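Local atomic coordinates of Lin2960 protein (Listeria innocua, PDB entry 3OOP), a protein that is of unknown function but probably binds DNA and regulates transcription in the manner of MarR proteins. Residues L43-E47 against L94-T98. Numbering follows the deposited sequence. Where two conformers were deposited one is given.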
ATOM      1  N   LEU A  43     -16.239  15.056 -13.446  1.00 28.05           N
ATOM      2  CA  LEU A  43     -17.052  14.745 -14.632  1.00 29.05           C
ATOM      3  C   LEU A  43     -17.423  13.272 -14.730  1.00 28.97           C
ATOM      4  O   LEU A  43     -18.594  12.942 -14.958  1.00 29.06           O
ATOM      5  CB  LEU A  43     -16.315  15.135 -15.913  1.00 29.66           C
ATOM      6  CG  LEU A  43     -16.600  16.424 -16.655  1.00 32.09           C
ATOM      7  CD1 LEU A  43     -15.785  16.412 -17.949  1.00 33.90           C
ATOM      8  CD2 LEU A  43     -18.097  16.617 -16.961  1.00 32.29           C
ATOM      9  N   GLU A  44     -16.415  12.405 -14.588  1.00 29.10           N
ATOM     10  CA  GLU A  44     -16.592  10.947 -14.598  0.50 29.36           C
ATOM     11  C   GLU A  44     -17.601  10.509 -13.534  1.00 28.98           C
ATOM     12  O   GLU A  44     -18.460   9.654 -13.784  1.00 28.69           O
ATOM     13  CB  GLU A  44     -15.227  10.264 -14.376  0.50 29.67           C
ATOM     14  CG  GLU A  44     -15.275   8.834 -13.835  0.50 31.73           C
ATOM     15  CD  GLU A  44     -14.010   8.456 -13.078  0.50 34.20           C
ATOM     16  OE1 GLU A  44     -14.115   8.063 -11.896  0.50 36.14           O
ATOM     17  OE2 GLU A  44     -12.908   8.561 -13.649  0.50 35.99           O
ATOM     18  N   GLY A  45     -17.474  11.085 -12.336  1.00 28.30           N
ATOM     19  CA  GLY A  45     -18.382  10.779 -11.232  1.00 27.40           C
ATOM     20  C   GLY A  45     -19.798  11.207 -11.544  1.00 27.20           C
ATOM     21  O   GLY A  45     -20.747  10.495 -11.248  1.00 28.01           O
ATOM     22  N   ILE A  46     -19.942  12.391 -12.132  1.00 26.22           N
ATOM     23  CA  ILE A  46     -21.259  12.863 -12.560  1.00 26.20           C
ATOM     24  C   ILE A  46     -21.854  11.943 -13.631  1.00 26.68           C
ATOM     25  O   ILE A  46     -23.000  11.508 -13.506  1.00 27.29           O
ATOM     26  CB  ILE A  46     -21.235  14.351 -13.006  1.00 25.88           C
ATOM     27  CG1 ILE A  46     -20.827  15.248 -11.828  1.00 25.97           C
ATOM     28  CG2 ILE A  46     -22.613  14.775 -13.523  1.00 26.44           C
ATOM     29  CD1 ILE A  46     -20.568  16.727 -12.186  1.00 25.10           C
ATOM     30  N   GLU A  47     -21.072  11.618 -14.660  1.00 27.02           N
ATOM     31  CA  GLU A  47     -21.549  10.705 -15.710  1.00 28.20           C
ATOM     32  C   GLU A  47     -22.016   9.389 -15.104  1.00 28.57           C
ATOM     33  O   GLU A  47     -23.051   8.880 -15.490  1.00 28.62           O
ATOM     34  CB  GLU A  47     -20.470  10.453 -16.779  1.00 28.75           C
ATOM     35  CG  GLU A  47     -20.982   9.722 -18.054  1.00 31.56           C
ATOM     36  CD  GLU A  47     -21.240   8.230 -17.859  1.00 35.78           C
ATOM     37  OE1 GLU A  47     -20.528   7.581 -17.051  1.00 37.50           O
ATOM     38  OE2 GLU A  47     -22.166   7.700 -18.530  1.00 38.17           O
ATOM     39  N   LEU A  94     -28.938  19.141  -7.876  1.00 44.46           N
ATOM     40  CA  LEU A  94     -28.435  17.956  -8.568  1.00 41.59           C
ATOM     41  C   LEU A  94     -27.672  18.323  -9.841  1.00 39.33           C
ATOM     42  O   LEU A  94     -28.065  19.229 -10.581  1.00 38.95           O
ATOM     43  CB  LEU A  94     -29.587  16.995  -8.885  1.00 41.97           C
ATOM     44  CG  LEU A  94     -30.436  16.523  -7.693  1.00 43.09           C
ATOM     45  CD1 LEU A  94     -31.629  15.733  -8.176  1.00 45.14           C
ATOM     46  CD2 LEU A  94     -29.617  15.709  -6.697  1.00 43.32           C
ATOM     47  N   LEU A  95     -26.585  17.601 -10.089  1.00 36.53           N
ATOM     48  CA  LEU A  95     -25.743  17.843 -11.254  1.00 34.22           C
ATOM     49  C   LEU A  95     -25.935  16.735 -12.277  1.00 32.91           C
ATOM     50  O   LEU A  95     -26.036  15.561 -11.913  1.00 32.03           O
ATOM     51  CB  LEU A  95     -24.270  17.864 -10.847  1.00 34.18           C
ATOM     52  CG  LEU A  95     -23.903  18.705  -9.626  1.00 35.26           C
ATOM     53  CD1 LEU A  95     -22.524  18.308  -9.117  1.00 35.91           C
ATOM     54  CD2 LEU A  95     -23.977  20.166  -9.984  1.00 36.64           C
ATOM     55  N   SER A  96     -25.975  17.127 -13.548  1.00 31.48           N
ATOM     56  CA  SER A  96     -26.092  16.189 -14.663  0.50 31.25           C
ATOM     57  C   SER A  96     -25.300  16.740 -15.839  1.00 30.42           C
ATOM     58  O   SER A  96     -24.939  17.904 -15.843  1.00 30.84           O
ATOM     59  CB  SER A  96     -27.554  16.011 -15.071  0.50 31.43           C
ATOM     60  OG  SER A  96     -28.372  15.688 -13.960  0.50 33.28           O
ATOM     61  N   LEU A  97     -25.053  15.909 -16.843  1.00 29.84           N
ATOM     62  CA  LEU A  97     -24.293  16.346 -18.009  1.00 29.15           C
ATOM     63  C   LEU A  97     -25.148  17.102 -19.018  1.00 29.58           C
ATOM     64  O   LEU A  97     -26.329  16.802 -19.187  1.00 30.34           O
ATOM     65  CB  LEU A  97     -23.659  15.132 -18.704  1.00 29.14           C
ATOM     66  CG  LEU A  97     -22.726  14.236 -17.889  1.00 29.78           C
ATOM     67  CD1 LEU A  97     -22.328  13.023 -18.720  1.00 30.45           C
ATOM     68  CD2 LEU A  97     -21.496  14.984 -17.416  1.00 30.42           C
ATOM     69  N   THR A  98     -24.533  18.071 -19.694  1.00 29.33           N
ATOM     70  CA  THR A  98     -25.096  18.645 -20.910  1.00 29.25           C
ATOM     71  C   THR A  98     -24.751  17.730 -22.090  1.00 29.00           C
ATOM     72  O   THR A  98     -23.936  16.807 -21.955  1.00 28.49           O
ATOM     73  CB  THR A  98     -24.500  20.033 -21.203  1.00 28.85           C
ATOM     74  OG1 THR A  98     -23.083  19.905 -21.384  1.00 28.05           O
ATOM     75  CG2 THR A  98     -24.777  21.012 -20.060  1.00 29.80           C
TER
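Leu97 reaches from its strand into the surface of helix 37-49 with its two methyls parted between different neighbours. CD1 lies against the aliphatic part of Glu47, 3.6 Å from its CG, while CD2 meets Leu43 CD2 at 3.8 Å and also borders the CG2 branch of Ile46. Ile46 in turn divides its two branches along the strand. With chi1 at -62°, CG1 lies beside the backbone N and CG2 is anti to it; that CG2 methyl sits over the strand backbone, 3.9 Å from Ser96 CA, and the longer branch carries CD1 to within 4.0 Å of Leu95 CD1. Leu95 and Leu97 thus flank the isoleucine along the strand, and the axes of the helical segment 43-47 and strand 94-97 are nearly perpendicular, at 95°.

Glu47 plays a double part. Its CB and CG serve as apolar surface for Leu97, then the chain bends at chi2 (-75°) and its end leads away from the strand to a salt bridge between OE1 and Arg109 of helix 99-119. Further out, Ile81 of the adjoining strand touches Leu43, Ile46 and Leu97, and Ile57 closes on Ile46 from helix 54-61. Backbone hydrogen bonds pair Leu95 with Ile52 and Ser96 with Val82, on the two neighbouring strands, and Thr98 OG1 caps the start of helix 99-119 through Gly101 N.

This is part of the hydrophobic core of the winged helix-turn-helix fold of MarR proteins, where helix 37-49 packs on the sheet of the wing. No hydrogen bond links the two segments; their union rests on shape and burial, with the acidic group directed out of the apolar layer to its basic partner.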